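Lipoate-protein ligase, putative (Streptococcus pneumoniae, PDB 1VQZ) is a putative lipoate-protein ligase that joins a lipoyl ligase A/B-type catalytic domain to a smaller C-terminal domain of the bacterial lipoate ligase family. Local coordinates at residues Ile321-Tyr326 against Ile330-Ile335; Phe258-Gly263 against Val307-Glu312. All coordinates share one frame; numbering follows the deposited sequence.

Interaction 1: residues Ile321-Tyr326 against Ile330-Ile335; sequences IDITRY and ISREEI
I321 meets R332 through its backbone carbonyl. R332 NH2 donates to I321 O at 2.8 Å, nearly straight at 164°. The oxygen is used on a lone pair, and it lies almost in the guanidinium plane. R332 NE adds a weak bond to the same oxygen and also donates to L318 O, at the end of helix 311-318. These bonds grip one edge of the guanidinium and fix its rotation. The D322 carboxylate reaches forward to T324. D322 OD1 accepts from T324 N, closing an Asx turn, and from T324 OG1 at 2.7 Å, both on one face of the carboxylate. R332 NH2 stays 4.5 Å from D322 OD1, so any charge attraction is probably modest. I323 carries most of the apolar contact. I323 CG2 lies over one face of the guanidinium, 3.6 Å from R332 NH1. With CG1 anti to the backbone N (chi1 -163°), the other branch runs toward the helix, and I323 CD1 comes 4.3 Å from I335 CG1. S331, the N-cap, and E334 form a capping box. The contact thus ties the loop after helix 311-318 to the capped first turn of helix 332-339, within a helix-loop-helix connection of the C-terminal region.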
ATOM      1  N   ILE A 321      -1.549   0.164  23.718  1.00 29.85           N
ATOM      2  CA  ILE A 321      -2.146   0.101  22.369  1.00 30.14           C
ATOM      3  C   ILE A 321      -1.851  -1.218  21.710  1.00 28.83           C
ATOM      4  O   ILE A 321      -0.908  -1.894  22.092  1.00 30.84           O
ATOM      5  CB  ILE A 321      -1.616   1.238  21.470  1.00 28.96           C
ATOM      6  CG1 ILE A 321      -0.079   1.155  21.319  1.00 34.65           C
ATOM      7  CG2 ILE A 321      -2.063   2.570  22.051  1.00 33.22           C
ATOM      8  CD1 ILE A 321       0.453   1.706  20.065  1.00 35.41           C
ATOM      9  N   ASP A 322      -2.683  -1.569  20.732  1.00 30.18           N
ATOM     10  CA  ASP A 322      -2.472  -2.708  19.866  1.00 29.81           C
ATOM     11  C   ASP A 322      -1.417  -2.444  18.783  1.00 30.46           C
ATOM     12  O   ASP A 322      -1.699  -1.895  17.710  1.00 29.81           O
ATOM     13  CB  ASP A 322      -3.795  -3.103  19.233  1.00 32.36           C
ATOM     14  CG  ASP A 322      -3.725  -4.418  18.500  1.00 32.09           C
ATOM     15  OD1 ASP A 322      -2.627  -5.020  18.411  1.00 37.76           O
ATOM     16  OD2 ASP A 322      -4.786  -4.827  18.018  1.00 31.70           O
ATOM     17  N   ILE A 323      -0.215  -2.925  19.051  1.00 29.60           N
ATOM     18  CA  ILE A 323       0.938  -2.602  18.242  1.00 33.26           C
ATOM     19  C   ILE A 323       0.806  -3.233  16.858  1.00 30.87           C
ATOM     20  O   ILE A 323       1.358  -2.695  15.854  1.00 33.44           O
ATOM     21  CB  ILE A 323       2.286  -3.048  18.924  1.00 32.21           C
ATOM     22  CG1 ILE A 323       3.489  -2.340  18.296  1.00 33.90           C
ATOM     23  CG2 ILE A 323       2.468  -4.565  18.858  1.00 35.27           C
ATOM     24  CD1 ILE A 323       3.605  -0.847  18.641  1.00 32.05           C
ATOM     25  N   THR A 324       0.053  -4.330  16.797  1.00 29.48           N
ATOM     26  CA  THR A 324      -0.074  -5.099  15.560  1.00 32.35           C
ATOM     27  C   THR A 324      -0.872  -4.356  14.496  1.00 32.82           C
ATOM     28  O   THR A 324      -0.756  -4.679  13.292  1.00 31.51           O
ATOM     29  CB  THR A 324      -0.685  -6.500  15.799  1.00 33.48           C
ATOM     30  OG1 THR A 324      -2.075  -6.420  16.207  1.00 29.77           O
ATOM     31  CG2 THR A 324       0.125  -7.180  16.871  1.00 41.12           C
ATOM     32  N   ARG A 325      -1.615  -3.320  14.906  1.00 30.28           N
ATOM     33  CA  ARG A 325      -2.344  -2.501  13.933  1.00 28.07           C
ATOM     34  C   ARG A 325      -1.407  -1.597  13.202  1.00 28.94           C
ATOM     35  O   ARG A 325      -1.766  -1.116  12.142  1.00 31.62           O
ATOM     36  CB  ARG A 325      -3.421  -1.666  14.613  1.00 28.71           C
ATOM     37  CG  ARG A 325      -4.473  -2.480  15.384  1.00 27.72           C
ATOM     38  CD  ARG A 325      -5.347  -3.263  14.421  1.00 41.75           C
ATOM     39  NE  ARG A 325      -6.316  -2.406  13.738  1.00 48.00           N
ATOM     40  CZ  ARG A 325      -7.174  -2.819  12.802  1.00 50.42           C
ATOM     41  NH1 ARG A 325      -7.204  -4.093  12.407  1.00 44.94           N
ATOM     42  NH2 ARG A 325      -8.026  -1.957  12.276  1.00 47.47           N
ATOM     43  N   TYR A 326      -0.222  -1.359  13.769  1.00 31.73           N
ATOM     44  CA  TYR A 326       0.704  -0.298  13.276  1.00 28.80           C
ATOM     45  C   TYR A 326       2.010  -0.822  12.688  1.00 31.26           C
ATOM     46  O   TYR A 326       2.549  -0.236  11.709  1.00 30.77           O
ATOM     47  CB  TYR A 326       0.976   0.693  14.415  1.00 29.54           C
ATOM     48  CG  TYR A 326      -0.317   1.247  14.956  1.00 28.88           C
ATOM     49  CD1 TYR A 326      -1.086   2.128  14.190  1.00 25.52           C
ATOM     50  CD2 TYR A 326      -0.810   0.828  16.190  1.00 31.23           C
ATOM     51  CE1 TYR A 326      -2.289   2.610  14.669  1.00 33.65           C
ATOM     52  CE2 TYR A 326      -2.009   1.292  16.687  1.00 30.52           C
ATOM     53  CZ  TYR A 326      -2.756   2.160  15.921  1.00 29.74           C
ATOM     54  OH  TYR A 326      -3.959   2.580  16.382  1.00 27.36           O
ATOM     55  N   ILE A 330       6.699  -6.571  14.213  1.00 32.92           N
ATOM     56  CA  ILE A 330       7.667  -5.862  15.055  1.00 32.35           C
ATOM     57  C   ILE A 330       7.057  -5.623  16.421  1.00 31.35           C
ATOM     58  O   ILE A 330       5.909  -5.181  16.521  1.00 31.63           O
ATOM     59  CB  ILE A 330       8.093  -4.518  14.403  1.00 31.67           C
ATOM     60  CG1 ILE A 330       8.442  -4.736  12.928  1.00 37.22           C
ATOM     61  CG2 ILE A 330       9.303  -3.883  15.175  1.00 37.36           C
ATOM     62  CD1 ILE A 330       8.817  -3.443  12.178  1.00 30.45           C
ATOM     63  N   SER A 331       7.834  -5.930  17.459  1.00 33.94           N
ATOM     64  CA  SER A 331       7.371  -5.903  18.850  1.00 32.61           C
ATOM     65  C   SER A 331       7.413  -4.516  19.457  1.00 33.44           C
ATOM     66  O   SER A 331       8.104  -3.597  18.937  1.00 29.12           O
ATOM     67  CB  SER A 331       8.173  -6.888  19.714  1.00 31.97           C
ATOM     68  OG  SER A 331       9.480  -6.441  20.025  1.00 33.92           O
ATOM     69  N   ARG A 332       6.698  -4.371  20.578  1.00 33.28           N
ATOM     70  CA  ARG A 332       6.725  -3.123  21.359  1.00 34.78           C
ATOM     71  C   ARG A 332       8.122  -2.809  21.876  1.00 34.17           C
ATOM     72  O   ARG A 332       8.545  -1.656  21.886  1.00 36.22           O
ATOM     73  CB  ARG A 332       5.760  -3.190  22.542  1.00 35.35           C
ATOM     74  CG  ARG A 332       4.296  -3.179  22.139  1.00 33.83           C
ATOM     75  CD  ARG A 332       3.369  -3.474  23.332  1.00 34.81           C
ATOM     76  NE  ARG A 332       1.974  -3.483  22.899  1.00 28.86           N
ATOM     77  CZ  ARG A 332       1.381  -4.532  22.336  1.00 32.59           C
ATOM     78  NH1 ARG A 332       2.045  -5.678  22.212  1.00 25.23           N
ATOM     79  NH2 ARG A 332       0.113  -4.456  21.944  1.00 35.73           N
ATOM     80  N   GLU A 333       8.820  -3.858  22.295  1.00 34.34           N
ATOM     81  CA  GLU A 333      10.197  -3.760  22.767  1.00 33.03           C
ATOM     82  C   GLU A 333      11.100  -3.254  21.647  1.00 30.92           C
ATOM     83  O   GLU A 333      11.983  -2.434  21.877  1.00 29.89           O
ATOM     84  CB  GLU A 333      10.714  -5.100  23.279  1.00 31.27           C
ATOM     85  CG  GLU A 333      10.116  -5.562  24.573  1.00 32.00           C
ATOM     86  CD  GLU A 333       8.723  -6.143  24.441  1.00 31.33           C
ATOM     87  OE1 GLU A 333       8.213  -6.347  23.323  1.00 34.02           O
ATOM     88  OE2 GLU A 333       8.148  -6.410  25.494  1.00 39.14           O
ATOM     89  N   GLU A 334      10.881  -3.771  20.457  1.00 30.95           N
ATOM     90  CA  GLU A 334      11.638  -3.344  19.298  1.00 32.24           C
ATOM     91  C   GLU A 334      11.313  -1.890  18.937  1.00 32.11           C
ATOM     92  O   GLU A 334      12.210  -1.134  18.637  1.00 34.46           O
ATOM     93  CB  GLU A 334      11.393  -4.300  18.114  1.00 29.21           C
ATOM     94  CG  GLU A 334      12.116  -5.643  18.238  1.00 34.39           C
ATOM     95  CD  GLU A 334      11.696  -6.697  17.206  1.00 35.81           C
ATOM     96  OE1 GLU A 334      10.490  -6.846  16.867  1.00 33.94           O
ATOM     97  OE2 GLU A 334      12.591  -7.433  16.757  1.00 35.64           O
ATOM     98  N   ILE A 335      10.037  -1.508  18.907  1.00 32.25           N
ATOM     99  CA  ILE A 335       9.677  -0.120  18.627  1.00 29.45           C
ATOM    100  C   ILE A 335      10.226   0.841  19.677  1.00 30.78           C
ATOM    101  O   ILE A 335      10.792   1.891  19.308  1.00 34.61           O
ATOM    102  CB  ILE A 335       8.128   0.069  18.454  1.00 31.44           C
ATOM    103  CG1 ILE A 335       7.654  -0.686  17.225  1.00 33.18           C
ATOM    104  CG2 ILE A 335       7.756   1.535  18.300  1.00 29.69           C
ATOM    105  CD1 ILE A 335       8.339  -0.247  15.951  1.00 30.19           C
TER

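Interaction 2: residues Phe258-Gly263 against Val307-Glu312; sequences FNVRRG and VKYERE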
ATOM      1  N   PHE A 258      13.228  18.139  15.016  1.00 33.14           N
ATOM      2  CA  PHE A 258      13.793  17.052  15.821  1.00 33.43           C
ATOM      3  C   PHE A 258      15.160  17.397  16.300  1.00 31.26           C
ATOM      4  O   PHE A 258      15.867  18.143  15.668  1.00 32.68           O
ATOM      5  CB  PHE A 258      13.836  15.716  15.056  1.00 32.83           C
ATOM      6  CG  PHE A 258      14.824  15.681  13.924  1.00 37.69           C
ATOM      7  CD1 PHE A 258      14.502  16.216  12.680  1.00 38.33           C
ATOM      8  CD2 PHE A 258      16.085  15.108  14.103  1.00 35.38           C
ATOM      9  CE1 PHE A 258      15.412  16.169  11.620  1.00 38.04           C
ATOM     10  CE2 PHE A 258      17.031  15.091  13.053  1.00 42.80           C
ATOM     11  CZ  PHE A 258      16.699  15.621  11.818  1.00 35.06           C
ATOM     12  N   ASN A 259      15.498  16.919  17.481  1.00 32.15           N
ATOM     13  CA  ASN A 259      16.857  16.997  17.952  1.00 28.47           C
ATOM     14  C   ASN A 259      17.390  15.591  18.163  1.00 29.26           C
ATOM     15  O   ASN A 259      18.501  15.428  18.631  1.00 29.74           O
ATOM     16  CB  ASN A 259      16.992  17.885  19.210  1.00 31.39           C
ATOM     17  CG  ASN A 259      16.080  17.454  20.377  1.00 26.90           C
ATOM     18  OD1 ASN A 259      15.351  16.464  20.290  1.00 28.51           O
ATOM     19  ND2 ASN A 259      16.131  18.219  21.477  1.00 29.35           N
ATOM     20  N   VAL A 260      16.584  14.567  17.824  1.00 29.70           N
ATOM     21  CA  VAL A 260      17.056  13.180  17.845  1.00 30.67           C
ATOM     22  C   VAL A 260      16.573  12.463  16.568  1.00 32.24           C
ATOM     23  O   VAL A 260      15.386  12.591  16.190  1.00 31.16           O
ATOM     24  CB  VAL A 260      16.505  12.381  19.029  1.00 34.60           C
ATOM     25  CG1 VAL A 260      16.910  10.883  18.893  1.00 40.40           C
ATOM     26  CG2 VAL A 260      16.985  12.929  20.334  1.00 30.51           C
ATOM     27  N   ARG A 261      17.476  11.707  15.943  1.00 29.42           N
ATOM     28  CA  ARG A 261      17.112  10.768  14.895  1.00 31.75           C
ATOM     29  C   ARG A 261      17.714   9.402  15.187  1.00 30.85           C
ATOM     30  O   ARG A 261      18.891   9.290  15.533  1.00 31.40           O
ATOM     31  CB  ARG A 261      17.541  11.222  13.494  1.00 33.41           C
ATOM     32  CG  ARG A 261      17.150  10.177  12.388  1.00 36.04           C
ATOM     33  CD  ARG A 261      18.175  10.049  11.282  1.00 35.57           C
ATOM     34  NE  ARG A 261      17.928   8.880  10.418  1.00 36.18           N
ATOM     35  CZ  ARG A 261      18.617   7.737  10.421  1.00 30.97           C
ATOM     36  NH1 ARG A 261      19.652   7.559  11.236  1.00 33.37           N
ATOM     37  NH2 ARG A 261      18.278   6.764   9.579  1.00 37.35           N
ATOM     38  N   ARG A 262      16.876   8.372  15.063  1.00 27.64           N
ATOM     39  CA  ARG A 262      17.310   6.999  15.176  1.00 30.54           C
ATOM     40  C   ARG A 262      16.761   6.168  14.003  1.00 28.98           C
ATOM     41  O   ARG A 262      15.722   6.507  13.433  1.00 34.59           O
ATOM     42  CB  ARG A 262      16.837   6.443  16.521  1.00 32.98           C
ATOM     43  CG  ARG A 262      17.559   7.089  17.723  1.00 34.51           C
ATOM     44  CD  ARG A 262      16.889   6.650  19.040  1.00 38.65           C
ATOM     45  NE  ARG A 262      16.976   5.211  19.286  1.00 35.26           N
ATOM     46  CZ  ARG A 262      18.046   4.567  19.758  1.00 40.04           C
ATOM     47  NH1 ARG A 262      19.184   5.205  20.028  1.00 45.98           N
ATOM     48  NH2 ARG A 262      17.985   3.251  19.939  1.00 43.94           N
ATOM     49  N   GLY A 263      17.464   5.094  13.654  1.00 27.81           N
ATOM     50  CA  GLY A 263      17.073   4.210  12.577  1.00 28.75           C
ATOM     51  C   GLY A 263      17.481   2.770  12.837  1.00 27.78           C
ATOM     52  O   GLY A 263      18.654   2.461  13.084  1.00 26.48           O
ATOM     53  N   VAL A 307       5.411  11.692  26.657  1.00 29.33           N
ATOM     54  CA  VAL A 307       6.049  10.620  27.439  1.00 31.25           C
ATOM     55  C   VAL A 307       7.527  10.956  27.734  1.00 30.55           C
ATOM     56  O   VAL A 307       8.217  11.595  26.928  1.00 26.31           O
ATOM     57  CB  VAL A 307       5.894   9.261  26.729  1.00 32.61           C
ATOM     58  CG1 VAL A 307       6.602   8.121  27.472  1.00 32.39           C
ATOM     59  CG2 VAL A 307       4.387   8.940  26.575  1.00 33.60           C
ATOM     60  N   LYS A 308       7.967  10.562  28.932  1.00 30.12           N
ATOM     61  CA  LYS A 308       9.360  10.578  29.307  1.00 32.59           C
ATOM     62  C   LYS A 308      10.256   9.840  28.300  1.00 29.12           C
ATOM     63  O   LYS A 308       9.982   8.708  27.934  1.00 32.39           O
ATOM     64  CB  LYS A 308       9.547   9.927  30.692  1.00 33.19           C
ATOM     65  CG  LYS A 308       9.114  10.774  31.880  1.00 41.05           C
ATOM     66  N   TYR A 309      11.336  10.482  27.880  1.00 29.23           N
ATOM     67  CA  TYR A 309      12.252   9.914  26.912  1.00 28.74           C
ATOM     68  C   TYR A 309      13.232   8.928  27.582  1.00 30.98           C
ATOM     69  O   TYR A 309      14.442   9.196  27.738  1.00 31.10           O
ATOM     70  CB  TYR A 309      13.019  11.030  26.203  1.00 31.96           C
ATOM     71  CG  TYR A 309      13.662  10.557  24.949  1.00 28.21           C
ATOM     72  CD1 TYR A 309      12.881   9.977  23.921  1.00 29.06           C
ATOM     73  CD2 TYR A 309      15.029  10.674  24.753  1.00 34.78           C
ATOM     74  CE1 TYR A 309      13.450   9.537  22.750  1.00 29.27           C
ATOM     75  CE2 TYR A 309      15.606  10.233  23.595  1.00 41.12           C
ATOM     76  CZ  TYR A 309      14.816   9.652  22.587  1.00 39.12           C
ATOM     77  OH  TYR A 309      15.411   9.208  21.439  1.00 32.93           O
ATOM     78  N   GLU A 310      12.647   7.810  27.998  1.00 29.35           N
ATOM     79  CA  GLU A 310      13.312   6.720  28.624  1.00 33.11           C
ATOM     80  C   GLU A 310      12.645   5.464  28.125  1.00 33.10           C
ATOM     81  O   GLU A 310      11.416   5.417  28.016  1.00 27.46           O
ATOM     82  CB  GLU A 310      13.104   6.779  30.144  1.00 33.62           C
ATOM     83  CG  GLU A 310      13.720   7.997  30.825  1.00 42.53           C
ATOM     84  CD  GLU A 310      15.247   7.952  30.909  1.00 46.33           C
ATOM     85  OE1 GLU A 310      15.839   6.896  30.594  1.00 44.48           O
ATOM     86  OE2 GLU A 310      15.839   8.983  31.310  1.00 45.31           O
ATOM     87  N   ARG A 311      13.457   4.447  27.833  1.00 36.20           N
ATOM     88  CA  ARG A 311      12.976   3.153  27.311  1.00 34.78           C
ATOM     89  C   ARG A 311      11.804   2.614  28.117  1.00 30.69           C
ATOM     90  O   ARG A 311      10.794   2.247  27.550  1.00 35.45           O
ATOM     91  CB  ARG A 311      14.122   2.118  27.315  1.00 36.79           C
ATOM     92  CG  ARG A 311      13.841   0.815  26.521  1.00 39.39           C
ATOM     93  CD  ARG A 311      13.975   1.032  24.961  1.00 42.95           C
ATOM     94  NE  ARG A 311      15.367   1.158  24.514  1.00 34.97           N
ATOM     95  CZ  ARG A 311      16.182   0.141  24.219  1.00 49.70           C
ATOM     96  NH1 ARG A 311      15.771  -1.120  24.296  1.00 53.66           N
ATOM     97  NH2 ARG A 311      17.429   0.380  23.818  1.00 48.11           N
ATOM     98  N   GLU A 312      11.912   2.604  29.440  1.00 32.32           N
ATOM     99  CA  GLU A 312      10.835   2.054  30.280  1.00 34.31           C
ATOM    100  C   GLU A 312       9.493   2.744  30.056  1.00 35.22           C
ATOM    101  O   GLU A 312       8.449   2.087  29.994  1.00 34.41           O
ATOM    102  CB  GLU A 312      11.172   2.151  31.762  1.00 33.15           C
TER
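Y309 and V260 reach for each other across the gap between their segments, and the phenol oxygen makes the contact. V260 CG1 lies 3.4 Å from Y309 OH, while the distance from V260 CG1 to Y309 CZ is already 4.4 Å. The methyl therefore sits by the hydroxyl end of the ring, and the approach is oblique. The backbones stay well apart, with 10.8 Å between V260 CA and Y309 CA. The tyrosine bridges much of that gap because a chi1 of -163° swings the ring away from its own amide, out from an inverse gamma turn and toward the strand. R262 comes to the same oxygen from two residues further along. R262 CD is 3.8 Å from Y309 OH. The chain then bends at chi3 (63°), and the guanidinium plane stands 78° from the ring plane. No hydrogen bond joins the two segments. The polar ends are instead held by the C-terminal part of the chain: Y309 OH bonds to V339 O, R262 NH2 to E337 O and R262 NE to A338 O. R262 NH2 and R311 NH2 are 4.9 Å apart, and the bonds from R262 to these carbonyls probably ease the approach of the two like charges. N259 and V260 both face A275 in a classic beta bulge. The contact is surface packing between the bulged start of strand 260-266 and the turn leading into helix 311-318.

In the fold
Both interactions belong to the C-terminal family region, on the same side of the chain's centre. Interaction 2 closes along the chain before interaction 1 opens. Their centres are 16 Å apart and their nearest atoms about 5 Å, so they do not touch. Helices 311-318 and 332-339 connect them. Interaction 2 includes the start of helix 311-318, while interaction 1 spans the loop after it and the start of helix 332-339. The helix whose first turn carries interaction 1 thus ends beside interaction 2. An unknown ligand, probably from the crystallisation liquor, lies about 4 Å from the side chain of R262 in interaction 2.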